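Local coordinates for protein fructosyl amine:oxygen oxidoreductase (Neosartorya fumigata, PDB 4WCT) that probably uses a bound flavin-adenine dinucleotide and molecular oxygen to oxidise fructosyl amines (Amadori products), thereby deglycating them, at residues A[40-45]-A[106-111]; A[59-64]-A[180-185]; A[89-94]-A[366-371]; A[238-243]-A[320-325]. All blocks are in the same frame, centred on the assembly; numbering follows the deposited sequence. Where two conformers were deposited one is given.

In the fold
The four contacts join parts of the chain far apart in sequence, and two of them line the flavin site. Contacts 2 and 4 touch FAD directly, near its adenosine half and its pyrophosphate; their centres lie about 16 Å apart and they meet where Ile64 CG2 packs on Ala324 CB at 3.8 Å. Contact 1 is a step back, the side chain of Phe108 about 12 Å from the cofactor, but its loop joins contact 2 through a probable hydrogen bond between Tyr111 O and His180 N, 2.9 Å apart. Contact 3 lies across the centre of the chain from contact 2, their centres about 23 Å apart, and brings the side chain of Phe368 within about 6 Å of FAD.

Contact 1. Residues A[40-45]-A[106-111]; sequences TALHLA and PVFQPY
Leu42 reaches out from helix 35-46 to meet Val107 and Phe108, joining the first helix of what is very probably a Rossmann-type FAD-binding fold to the loop that follows helix 86-102. One methyl carries the contact. Leu42 holds CG on the far side of CB from its own nitrogen (chi1 175°), and this stretches the branch away from the helix until CD2 lies 3.7 Å from Phe108 CE2. The same methyl is almost as near to Phe108 CZ, so it meets the outer end of the ring obliquely, the two side chains arriving from opposite directions. Val107 supplies the second surface, with CG1 4.1 Å from Leu42 CD2. That valine methyl does double duty: it also sits over the centre of the Phe108 ring, 3.6 Å above the plane, so two consecutive residues of the loop pack on one another while both receive the leucine. Phe108 has CG trans to its carbonyl carbon (chi1 -61°), which sends the ring back toward the helix. The site is buried and wholly apolar across the interface. Glu191 of helix 181-194 packs against both Leu42 and Val107, while Met393 and Pro394 touch Phe108. In the loop itself, Val107 O accepts a hydrogen bond from Ser187 OG, and the chain turns into a short 3-10 segment where Tyr111 N donates to Phe108 O at 3.0 Å.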
# COMPACT_ATOMS: atom_id res chain seq x y z
N THR A 40 -9.79 1.35 10.31
CA THR A 40 -11.20 1.73 10.40
C THR A 40 -11.86 1.12 11.66
O THR A 40 -12.50 1.84 12.43
CB THR A 40 -11.95 1.28 9.14
OG1 THR A 40 -11.42 1.95 8.00
CG2 THR A 40 -13.43 1.58 9.27
N ALA A 41 -11.56 -0.14 11.95
CA ALA A 41 -12.17 -0.80 13.11
C ALA A 41 -11.74 -0.06 14.39
O ALA A 41 -12.55 0.20 15.28
CB ALA A 41 -11.73 -2.24 13.17
N LEU A 42 -10.46 0.25 14.47
CA LEU A 42 -9.94 0.97 15.63
C LEU A 42 -10.58 2.34 15.81
O LEU A 42 -11.03 2.68 16.91
CB LEU A 42 -8.42 1.11 15.53
CG LEU A 42 -7.75 1.96 16.62
CD1 LEU A 42 -7.85 1.23 17.94
CD2 LEU A 42 -6.31 2.11 16.15
N HIS A 43 -10.68 3.11 14.73
CA HIS A 43 -11.27 4.44 14.83
C HIS A 43 -12.76 4.40 15.16
O HIS A 43 -13.22 5.19 15.99
CB HIS A 43 -11.05 5.21 13.54
CG HIS A 43 -9.70 5.81 13.43
ND1 HIS A 43 -9.45 7.13 13.75
CD2 HIS A 43 -8.52 5.28 13.01
CE1 HIS A 43 -8.16 7.37 13.58
NE2 HIS A 43 -7.57 6.27 13.14
N LEU A 44 -13.48 3.41 14.63
CA LEU A 44 -14.92 3.28 14.96
C LEU A 44 -15.07 2.92 16.45
O LEU A 44 -15.87 3.55 17.16
CB LEU A 44 -15.58 2.21 14.11
CG LEU A 44 -15.78 2.58 12.64
CD1 LEU A 44 -16.28 1.38 11.85
CD2 LEU A 44 -16.70 3.78 12.48
N ALA A 45 -14.25 2.00 16.93
CA ALA A 45 -14.26 1.68 18.37
C ALA A 45 -13.96 2.88 19.25
O ALA A 45 -14.65 3.14 20.26
CB ALA A 45 -13.32 0.54 18.68
N PRO A 106 -0.39 6.01 20.57
CA PRO A 106 0.30 4.89 21.21
C PRO A 106 0.21 3.54 20.46
O PRO A 106 1.12 2.72 20.57
CB PRO A 106 -0.44 4.78 22.57
CG PRO A 106 -0.86 6.17 22.82
CD PRO A 106 -1.24 6.75 21.52
N VAL A 107 -0.81 3.36 19.65
CA VAL A 107 -0.97 2.13 18.92
C VAL A 107 0.05 2.04 17.78
O VAL A 107 0.48 0.95 17.39
CB VAL A 107 -2.40 2.05 18.36
CG1 VAL A 107 -2.52 0.97 17.31
CG2 VAL A 107 -3.38 1.80 19.51
N PHE A 108 0.43 3.20 17.22
CA PHE A 108 1.26 3.23 16.00
C PHE A 108 2.70 3.71 16.22
O PHE A 108 3.62 3.35 15.50
CB PHE A 108 0.57 4.08 14.95
CG PHE A 108 -0.77 3.54 14.56
CD1 PHE A 108 -0.86 2.46 13.70
CD2 PHE A 108 -1.93 4.06 15.09
CE1 PHE A 108 -2.09 1.94 13.37
CE2 PHE A 108 -3.17 3.50 14.80
CZ PHE A 108 -3.24 2.48 13.89
N GLN A 109 2.87 4.59 17.19
CA GLN A 109 4.15 5.26 17.43
C GLN A 109 5.37 4.37 17.62
O GLN A 109 6.46 4.73 17.12
CB GLN A 109 4.00 6.15 18.65
CG GLN A 109 5.24 6.96 19.00
CD GLN A 109 6.14 6.25 19.95
OE1 GLN A 109 5.83 5.19 20.48
NE2 GLN A 109 7.33 6.83 20.16
N PRO A 110 5.21 3.17 18.18
CA PRO A 110 6.40 2.33 18.33
C PRO A 110 6.97 1.82 17.02
O PRO A 110 8.09 1.28 17.00
CB PRO A 110 5.87 1.15 19.13
CG PRO A 110 4.83 1.80 20.01
CD PRO A 110 4.11 2.71 19.05
N TYR A 111 6.17 1.93 15.95
CA TYR A 111 6.48 1.26 14.69
C TYR A 111 6.94 2.21 13.59
O TYR A 111 7.19 1.78 12.45
CB TYR A 111 5.22 0.48 14.24
CG TYR A 111 4.76 -0.50 15.29
CD1 TYR A 111 5.64 -1.47 15.77
CD2 TYR A 111 3.59 -0.26 16.03
CE1 TYR A 111 5.26 -2.31 16.80
CE2 TYR A 111 3.25 -1.06 17.11
CZ TYR A 111 4.12 -2.02 17.54
OH TYR A 111 3.75 -2.89 18.57

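Contact 2. Residues A[59-64]-A[180-185]. With FAD (flavin-adenine dinucleotide), chain C.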
# COMPACT_ATOMS: atom_id res chain seq x y z
N PRO A 59 -6.95 -14.84 9.11
CA PRO A 59 -6.64 -14.16 10.36
C PRO A 59 -5.55 -13.11 10.22
O PRO A 59 -4.74 -13.20 9.30
CB PRO A 59 -6.16 -15.28 11.29
CG PRO A 59 -5.91 -16.46 10.43
CD PRO A 59 -6.53 -16.24 9.09
N VAL A 60 -5.66 -12.06 11.03
CA VAL A 60 -4.68 -10.96 11.01
C VAL A 60 -3.36 -11.48 11.56
O VAL A 60 -3.35 -12.16 12.59
CB VAL A 60 -5.16 -9.79 11.87
CG1 VAL A 60 -4.10 -8.69 12.01
CG2 VAL A 60 -6.50 -9.23 11.37
N PRO A 61 -2.23 -11.23 10.87
CA PRO A 61 -2.08 -10.48 9.63
C PRO A 61 -2.33 -11.36 8.42
O PRO A 61 -1.79 -12.46 8.31
CB PRO A 61 -0.60 -10.04 9.67
CG PRO A 61 0.09 -11.12 10.44
CD PRO A 61 -0.93 -11.72 11.38
N SER A 62 -3.24 -10.93 7.57
CA SER A 62 -3.56 -11.74 6.39
C SER A 62 -2.33 -11.91 5.50
O SER A 62 -1.68 -10.93 5.15
CB SER A 62 -4.65 -11.04 5.61
OG SER A 62 -4.86 -11.69 4.37
N PRO A 63 -2.09 -13.12 5.00
CA PRO A 63 -0.98 -13.34 4.06
C PRO A 63 -1.14 -12.58 2.75
O PRO A 63 -0.14 -12.31 2.07
CB PRO A 63 -1.04 -14.84 3.78
CG PRO A 63 -1.71 -15.41 4.99
CD PRO A 63 -2.77 -14.38 5.32
N ILE A 64 -2.36 -12.24 2.39
CA ILE A 64 -2.58 -11.42 1.17
C ILE A 64 -2.75 -9.90 1.38
O ILE A 64 -2.91 -9.15 0.41
CB ILE A 64 -3.75 -11.96 0.33
CG1 ILE A 64 -5.10 -11.68 1.02
CG2 ILE A 64 -3.54 -13.42 0.01
CD1 ILE A 64 -6.30 -12.07 0.19
N HIS A 180 7.00 -0.27 10.47
CA HIS A 180 6.84 -1.70 10.56
C HIS A 180 5.38 -2.04 10.34
O HIS A 180 4.59 -2.06 11.29
CB HIS A 180 7.32 -2.24 11.90
CG HIS A 180 7.61 -3.70 11.88
ND1 HIS A 180 6.71 -4.64 11.41
CD2 HIS A 180 8.75 -4.38 12.15
CE1 HIS A 180 7.28 -5.83 11.43
NE2 HIS A 180 8.51 -5.70 11.90
N ALA A 181 5.00 -2.17 9.08
CA ALA A 181 3.56 -2.19 8.72
C ALA A 181 2.87 -3.39 9.36
O ALA A 181 1.73 -3.27 9.87
CB ALA A 181 3.38 -2.20 7.20
N LYS A 182 3.54 -4.54 9.34
CA LYS A 182 2.96 -5.76 9.87
C LYS A 182 2.65 -5.63 11.36
O LYS A 182 1.51 -5.87 11.80
CB LYS A 182 3.92 -6.91 9.65
CG LYS A 182 3.42 -8.23 10.19
CD LYS A 182 4.43 -9.32 9.87
CE LYS A 182 3.91 -10.70 10.20
NZ LYS A 182 4.87 -11.70 9.66
N LYS A 183 3.64 -5.20 12.14
CA LYS A 183 3.43 -5.02 13.58
C LYS A 183 2.44 -3.91 13.91
O LYS A 183 1.65 -4.05 14.87
CB LYS A 183 4.75 -4.77 14.32
CG LYS A 183 5.56 -6.04 14.50
CD LYS A 183 6.86 -5.80 15.24
CE LYS A 183 7.63 -7.10 15.27
NZ LYS A 183 8.79 -6.97 16.17
N ALA A 184 2.40 -2.86 13.09
CA ALA A 184 1.47 -1.78 13.34
C ALA A 184 0.04 -2.23 13.04
O ALA A 184 -0.88 -1.90 13.75
CB ALA A 184 1.85 -0.58 12.52
N MET A 185 -0.14 -3.05 12.02
CA MET A 185 -1.46 -3.58 11.69
C MET A 185 -1.94 -4.53 12.80
O MET A 185 -3.08 -4.46 13.24
CB MET A 185 -1.42 -4.29 10.33
CG MET A 185 -2.75 -4.90 9.96
SD MET A 185 -2.69 -5.49 8.22
CE MET A 185 -1.33 -6.59 8.28
PA FAD C . -4.69 -4.71 2.26
O1A FAD C . -3.72 -4.24 3.31
O2A FAD C . -4.23 -5.58 1.14
O5B FAD C . -5.85 -5.44 3.04
C5B FAD C . -6.94 -6.02 2.32
C4B FAD C . -7.59 -7.07 3.21
O4B FAD C . -8.84 -7.52 2.59
C3B FAD C . -6.73 -8.31 3.44
O3B FAD C . -6.52 -8.58 4.83
C2B FAD C . -7.53 -9.43 2.76
O2B FAD C . -7.35 -10.73 3.32
C1B FAD C . -8.96 -8.90 2.85
N9A FAD C . -9.84 -9.50 1.83
C8A FAD C . -9.52 -9.84 0.56
N7A FAD C . -10.58 -10.43 -0.04
C5A FAD C . -11.60 -10.38 0.85
C6A FAD C . -12.97 -10.88 0.87
N6A FAD C . -13.49 -11.50 -0.21
N1A FAD C . -13.66 -10.73 2.02
C2A FAD C . -13.18 -10.11 3.10
N3A FAD C . -11.91 -9.66 3.16
C4A FAD C . -11.11 -9.78 2.07
N1 FAD C . 2.34 1.93 0.58
C2 FAD C . 3.03 2.90 1.27
O2 FAD C . 2.37 3.76 1.86
N3 FAD C . 4.36 2.85 1.40
C4 FAD C . 5.11 1.94 0.75
O4 FAD C . 6.36 1.87 0.83
C4X FAD C . 4.45 0.91 -0.02
N5 FAD C . 5.17 -0.04 -0.68
C5X FAD C . 4.50 -1.13 -1.18
C6 FAD C . 5.20 -2.24 -1.65
C7 FAD C . 4.52 -3.28 -2.25
C7M FAD C . 5.28 -4.48 -2.68
C8 FAD C . 3.06 -3.24 -2.32
C8M FAD C . 2.26 -4.35 -2.91
C9 FAD C . 2.35 -2.20 -1.77
C9A FAD C . 3.02 -1.11 -1.25
N10 FAD C . 2.31 -0.01 -0.77
C10 FAD C . 3.01 0.97 -0.06
C1' FAD C . 0.87 0.15 -0.84
C2' FAD C . 0.15 -0.31 0.42
O2' FAD C . 0.68 -1.58 0.76
C3' FAD C . -1.35 -0.39 0.12
O3' FAD C . -1.79 0.80 -0.54
C4' FAD C . -2.17 -0.62 1.40
O4' FAD C . -1.54 -1.62 2.20
C5' FAD C . -3.55 -1.11 0.98
O5' FAD C . -4.35 -1.28 2.16
P FAD C . -5.78 -2.00 2.05
O1P FAD C . -6.35 -2.08 3.44
O2P FAD C . -6.53 -1.31 0.94
O3P FAD C . -5.40 -3.48 1.55
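Met185 runs out from helix 181-194 in an extended line and then bends at its last torsion (chi3 57°), which lays the terminal methyl against Pro61: Met185 CE is 3.8 Å from Pro61 CB. Lys182, one turn earlier, has two conformers; in the one described its extended chain crosses the proline ring at a slant with CE 3.9 Å from Pro61 CG, so Met185 is the surer partner. A cis peptide bond leads into Pro61. No hydrogen bond spans the two segments; the polar work is done on either side of the packing. In the loop, Ser62 points its CB away from the helix, and its OG, opposite the backbone nitrogen across the CA-CB bond (chi1 172°), donates to the ribose hydroxyl O2B of FAD at 2.9 Å. The same OG accepts from Ile64 N at 3.2 Å, closing an ST turn that ties the hydroxyl to the loop. Ile64 CG1 then packs beside the ribose, 3.4 Å from O2B. At the head of the helix, His180 is the N-cap: its ND1 accepts from Lys183 N at 3.2 Å, a nearly straight bond (164°) whose donor is tilted from the imidazole plane, while Lys183 CG lies over the rim of one imidazole face. Met185 also touches residues of what is probably the GxGxxG turn (Gly32, Gly34, Gly37). The loop thus borders the adenosine ribose and the helix backs the loop through Met185, consistent with a Rossmann-type FAD-binding domain.

Contact 3. Residues A[89-94]-A[366-371]; sequences AAFSTF and RAFLID
Phe368 pushes its ring between two phenylalanines of helix 86-102, Phe94 and Phe91. From CB, which is directed at the helix, chi1 (-50°) places CG anti to the carbonyl carbon, and chi2 (-39°) turns the CD2-CE2 edge toward Phe94. CD2 arrives first, 3.8 Å from both CE2 and CZ of Phe94; it stands over one face of that ring, displaced toward the rim. The next carbon, CE2, continues across the same face, 3.9 Å from Phe94 CD2. In this T-shaped stack the edge of Phe368 points at the face of Phe94, centroids 5.0 Å apart and planes at 66°. Here a helix packs against the approach to strand 369-372, one of the two edge strands of the six-stranded mixed sheet in the FAD-dependent oxidoreductase fold, and Phe94 is shared with helix 393-404 through a further edge-to-face pair with Phe399. At the tip, Phe368 CZ meets the edge of Phe91, 4.1 Å from CE1 and near that ring's plane. Trp36 makes another edge-to-face pair with Phe368. Within the helix, Thr93 OG1 donates to Ala89 O at 2.9 Å, adding to the bond from Thr93 N; the two donors reach the oxygen from opposite faces of its plane.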
# COMPACT_ATOMS: atom_id res chain seq x y z
N ALA A 89 -2.44 18.34 -3.09
CA ALA A 89 -2.82 18.96 -1.84
C ALA A 89 -3.63 18.03 -0.94
O ALA A 89 -3.41 18.01 0.29
CB ALA A 89 -3.61 20.23 -2.09
N ALA A 90 -4.56 17.27 -1.52
CA ALA A 90 -5.23 16.25 -0.77
C ALA A 90 -4.26 15.20 -0.24
O ALA A 90 -4.35 14.78 0.91
CB ALA A 90 -6.32 15.60 -1.62
N PHE A 91 -3.33 14.75 -1.07
CA PHE A 91 -2.38 13.75 -0.61
C PHE A 91 -1.58 14.25 0.60
O PHE A 91 -1.40 13.51 1.58
CB PHE A 91 -1.46 13.29 -1.73
CG PHE A 91 -0.65 12.09 -1.37
CD1 PHE A 91 -1.25 10.84 -1.23
CD2 PHE A 91 0.70 12.22 -1.10
CE1 PHE A 91 -0.52 9.74 -0.82
CE2 PHE A 91 1.46 11.10 -0.78
CZ PHE A 91 0.84 9.88 -0.60
N SER A 92 -1.15 15.51 0.54
CA SER A 92 -0.38 16.10 1.63
C SER A 92 -1.23 16.25 2.88
O SER A 92 -0.72 16.13 4.00
CB SER A 92 0.14 17.48 1.24
OG SER A 92 1.22 17.37 0.34
N THR A 93 -2.54 16.45 2.70
CA THR A 93 -3.47 16.43 3.85
C THR A 93 -3.51 15.06 4.53
O THR A 93 -3.36 14.95 5.77
CB THR A 93 -4.87 16.84 3.41
OG1 THR A 93 -4.84 18.15 2.85
CG2 THR A 93 -5.84 16.76 4.58
N PHE A 94 -3.58 14.01 3.72
CA PHE A 94 -3.51 12.63 4.25
C PHE A 94 -2.19 12.39 4.97
O PHE A 94 -2.18 11.92 6.11
CB PHE A 94 -3.70 11.60 3.15
CG PHE A 94 -5.13 11.45 2.70
CD1 PHE A 94 -6.07 10.86 3.53
CD2 PHE A 94 -5.50 11.76 1.42
CE1 PHE A 94 -7.36 10.62 3.10
CE2 PHE A 94 -6.81 11.62 1.00
CZ PHE A 94 -7.73 10.98 1.81
N ARG A 366 -4.56 7.61 -9.23
CA ARG A 366 -3.84 7.12 -8.06
C ARG A 366 -4.11 7.95 -6.80
O ARG A 366 -3.36 7.85 -5.83
CB ARG A 366 -2.35 6.97 -8.36
CG ARG A 366 -2.09 5.80 -9.31
CD ARG A 366 -0.62 5.54 -9.56
NE ARG A 366 0.08 5.24 -8.33
CZ ARG A 366 1.39 5.43 -8.16
NH1 ARG A 366 2.16 5.81 -9.17
NH2 ARG A 366 1.94 5.15 -6.99
N ALA A 367 -5.25 8.64 -6.76
CA ALA A 367 -5.84 9.08 -5.50
C ALA A 367 -6.75 8.01 -4.94
O ALA A 367 -7.18 7.11 -5.66
CB ALA A 367 -6.56 10.44 -5.66
N PHE A 368 -6.93 8.03 -3.62
CA PHE A 368 -7.79 7.05 -2.98
C PHE A 368 -9.24 7.16 -3.43
O PHE A 368 -9.64 8.10 -4.11
CB PHE A 368 -7.71 7.18 -1.47
CG PHE A 368 -6.29 7.22 -0.91
CD1 PHE A 368 -5.27 6.41 -1.45
CD2 PHE A 368 -6.00 7.99 0.20
CE1 PHE A 368 -3.99 6.45 -0.94
CE2 PHE A 368 -4.69 8.06 0.70
CZ PHE A 368 -3.70 7.29 0.11
N LEU A 369 -9.99 6.15 -3.10
CA LEU A 369 -11.43 6.12 -3.41
C LEU A 369 -12.18 5.79 -2.13
O LEU A 369 -12.21 4.65 -1.67
CB LEU A 369 -11.71 5.12 -4.52
CG LEU A 369 -13.19 4.79 -4.83
CD1 LEU A 369 -14.00 6.05 -5.07
CD2 LEU A 369 -13.29 3.81 -6.00
N ILE A 370 -12.67 6.85 -1.48
CA ILE A 370 -13.31 6.70 -0.18
C ILE A 370 -14.58 7.53 -0.24
O ILE A 370 -14.51 8.76 -0.28
CB ILE A 370 -12.43 7.23 0.96
CG1 ILE A 370 -11.13 6.46 1.06
CG2 ILE A 370 -13.17 7.13 2.29
CD1 ILE A 370 -10.14 7.14 1.96
N ASP A 371 -15.72 6.85 -0.35
CA ASP A 371 -17.00 7.55 -0.55
C ASP A 371 -18.15 6.61 -0.30
O ASP A 371 -18.03 5.41 -0.45
CB ASP A 371 -17.08 8.08 -1.98
CG ASP A 371 -18.06 9.24 -2.14
OD1 ASP A 371 -18.69 9.69 -1.13
OD2 ASP A 371 -18.14 9.74 -3.28

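Contact 4. Residues A[238-243]-A[320-325]. With FAD (flavin-adenine dinucleotide), chain C.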
# COMPACT_ATOMS: atom_id res chain seq x y z
N ALA A 238 -11.41 -4.10 1.24
CA ALA A 238 -10.78 -5.38 1.03
C ALA A 238 -9.60 -5.29 0.06
O ALA A 238 -9.19 -6.30 -0.47
CB ALA A 238 -11.79 -6.44 0.59
N GLY A 239 -8.98 -4.11 -0.06
CA GLY A 239 -7.80 -3.95 -0.90
C GLY A 239 -8.10 -4.40 -2.30
O GLY A 239 -9.20 -4.17 -2.81
N ALA A 240 -7.16 -5.09 -2.94
CA ALA A 240 -7.32 -5.47 -4.36
C ALA A 240 -8.49 -6.45 -4.55
O ALA A 240 -9.16 -6.43 -5.59
CB ALA A 240 -6.02 -6.10 -4.88
N GLY A 241 -8.76 -7.28 -3.55
CA GLY A 241 -9.88 -8.22 -3.58
C GLY A 241 -11.24 -7.53 -3.67
O GLY A 241 -12.25 -8.18 -4.04
N SER A 242 -11.30 -6.26 -3.30
CA SER A 242 -12.55 -5.47 -3.35
C SER A 242 -13.18 -5.49 -4.74
O SER A 242 -14.39 -5.36 -4.89
CB SER A 242 -12.31 -4.02 -2.96
OG SER A 242 -11.73 -3.98 -1.66
N ASP A 243 -12.32 -5.54 -5.75
CA ASP A 243 -12.76 -5.39 -7.12
C ASP A 243 -13.69 -6.49 -7.58
O ASP A 243 -14.34 -6.34 -8.61
CB ASP A 243 -11.50 -5.34 -8.03
CG ASP A 243 -11.78 -4.82 -9.42
OD1 ASP A 243 -12.53 -3.82 -9.58
OD2 ASP A 243 -11.13 -5.37 -10.37
N SER A 320 -8.06 -7.63 -14.31
CA SER A 320 -6.96 -8.20 -13.54
C SER A 320 -7.43 -8.83 -12.22
O SER A 320 -8.13 -8.19 -11.43
CB SER A 320 -5.94 -7.10 -13.23
OG SER A 320 -4.80 -7.65 -12.56
N VAL A 321 -7.07 -10.09 -12.01
CA VAL A 321 -7.50 -10.85 -10.84
C VAL A 321 -6.28 -11.26 -10.02
O VAL A 321 -5.47 -12.06 -10.48
CB VAL A 321 -8.27 -12.13 -11.23
CG1 VAL A 321 -8.77 -12.82 -9.97
CG2 VAL A 321 -9.42 -11.73 -12.14
N PRO A 322 -6.24 -10.87 -8.76
CA PRO A 322 -5.12 -11.31 -7.92
C PRO A 322 -5.08 -12.79 -7.67
O PRO A 322 -6.12 -13.45 -7.64
CB PRO A 322 -5.35 -10.57 -6.59
CG PRO A 322 -6.23 -9.41 -6.94
CD PRO A 322 -7.09 -9.88 -8.08
N PHE A 323 -3.88 -13.27 -7.38
CA PHE A 323 -3.64 -14.56 -6.77
C PHE A 323 -2.44 -14.45 -5.84
O PHE A 323 -1.57 -13.59 -6.04
CB PHE A 323 -3.37 -15.62 -7.84
CG PHE A 323 -2.14 -15.36 -8.65
CD1 PHE A 323 -2.17 -14.57 -9.78
CD2 PHE A 323 -0.95 -15.92 -8.30
CE1 PHE A 323 -1.03 -14.40 -10.56
CE2 PHE A 323 0.20 -15.73 -9.04
CZ PHE A 323 0.17 -14.91 -10.15
N ALA A 324 -2.35 -15.34 -4.87
CA ALA A 324 -1.25 -15.26 -3.89
C ALA A 324 -0.09 -16.15 -4.29
O ALA A 324 -0.29 -17.25 -4.86
CB ALA A 324 -1.77 -15.68 -2.52
N LYS A 325 1.15 -15.69 -4.06
CA LYS A 325 2.32 -16.52 -4.28
C LYS A 325 3.51 -16.01 -3.49
O LYS A 325 3.82 -14.80 -3.55
CB LYS A 325 2.68 -16.57 -5.77
CG LYS A 325 3.61 -17.71 -6.14
CD LYS A 325 3.51 -18.04 -7.61
CE LYS A 325 4.53 -19.09 -8.01
NZ LYS A 325 4.06 -20.47 -7.80
PA FAD C . -4.69 -4.71 2.26
O1A FAD C . -3.72 -4.24 3.31
O2A FAD C . -4.23 -5.58 1.14
O5B FAD C . -5.85 -5.44 3.04
C5B FAD C . -6.94 -6.02 2.32
C4B FAD C . -7.59 -7.07 3.21
O4B FAD C . -8.84 -7.52 2.59
C3B FAD C . -6.73 -8.31 3.44
O3B FAD C . -6.52 -8.58 4.83
C2B FAD C . -7.53 -9.43 2.76
O2B FAD C . -7.35 -10.73 3.32
C1B FAD C . -8.96 -8.90 2.85
N9A FAD C . -9.84 -9.50 1.83
C8A FAD C . -9.52 -9.84 0.56
N7A FAD C . -10.58 -10.43 -0.04
C5A FAD C . -11.60 -10.38 0.85
C6A FAD C . -12.97 -10.88 0.87
N6A FAD C . -13.49 -11.50 -0.21
N1A FAD C . -13.66 -10.73 2.02
C2A FAD C . -13.18 -10.11 3.10
N3A FAD C . -11.91 -9.66 3.16
C4A FAD C . -11.11 -9.78 2.07
N1 FAD C . 2.34 1.93 0.58
C2 FAD C . 3.03 2.90 1.27
O2 FAD C . 2.37 3.76 1.86
N3 FAD C . 4.36 2.85 1.40
C4 FAD C . 5.11 1.94 0.75
O4 FAD C . 6.36 1.87 0.83
C4X FAD C . 4.45 0.91 -0.02
N5 FAD C . 5.17 -0.04 -0.68
C5X FAD C . 4.50 -1.13 -1.18
C6 FAD C . 5.20 -2.24 -1.65
C7 FAD C . 4.52 -3.28 -2.25
C7M FAD C . 5.28 -4.48 -2.68
C8 FAD C . 3.06 -3.24 -2.32
C8M FAD C . 2.26 -4.35 -2.91
C9 FAD C . 2.35 -2.20 -1.77
C9A FAD C . 3.02 -1.11 -1.25
N10 FAD C . 2.31 -0.01 -0.77
C10 FAD C . 3.01 0.97 -0.06
C1' FAD C . 0.87 0.15 -0.84
C2' FAD C . 0.15 -0.31 0.42
O2' FAD C . 0.68 -1.58 0.76
C3' FAD C . -1.35 -0.39 0.12
O3' FAD C . -1.79 0.80 -0.54
C4' FAD C . -2.17 -0.62 1.40
O4' FAD C . -1.54 -1.62 2.20
C5' FAD C . -3.55 -1.11 0.98
O5' FAD C . -4.35 -1.28 2.16
P FAD C . -5.78 -2.00 2.05
O1P FAD C . -6.35 -2.08 3.44
O2P FAD C . -6.53 -1.31 0.94
O3P FAD C . -5.40 -3.48 1.55
O HOH W 1 -10.47 -8.06 -10.05
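A water bridges Asp243 and Ser320, donating to both: its oxygen is 2.8 Å from Asp243 OD2 and 2.7 Å from Ser320 O. It settles two acceptors that could not bond to each other directly. Nearby, Ala240 CB meets Pro322 CG at 3.9 Å, the apolar half of the contact. The turn that presents Ala240 and Asp243 is locked from within, for Gly239 O accepts both Ser242 OG, at 2.8 Å, and Ser242 N, at 3.0 Å, from the same face of its carbonyl plane. Ser242 OG in turn receives a weak bond from Ala238 N. This turn also lines the FAD pocket: Ala238 CA comes within 3.3 Å of the ribose oxygen O4B, and Gly239 CA lies 3.5 Å from the phosphate oxygen O2P. Ser320 OG is engaged elsewhere, with Pro254 O and Asn307 N. The turn leaves strand 233-236, the loop opposite leaves strand 318-320, and Trp359 of strand 352-362 packs against both Ala240 and Pro322, while Pro254 of strand 253-263 touches Asp243 and Pro322.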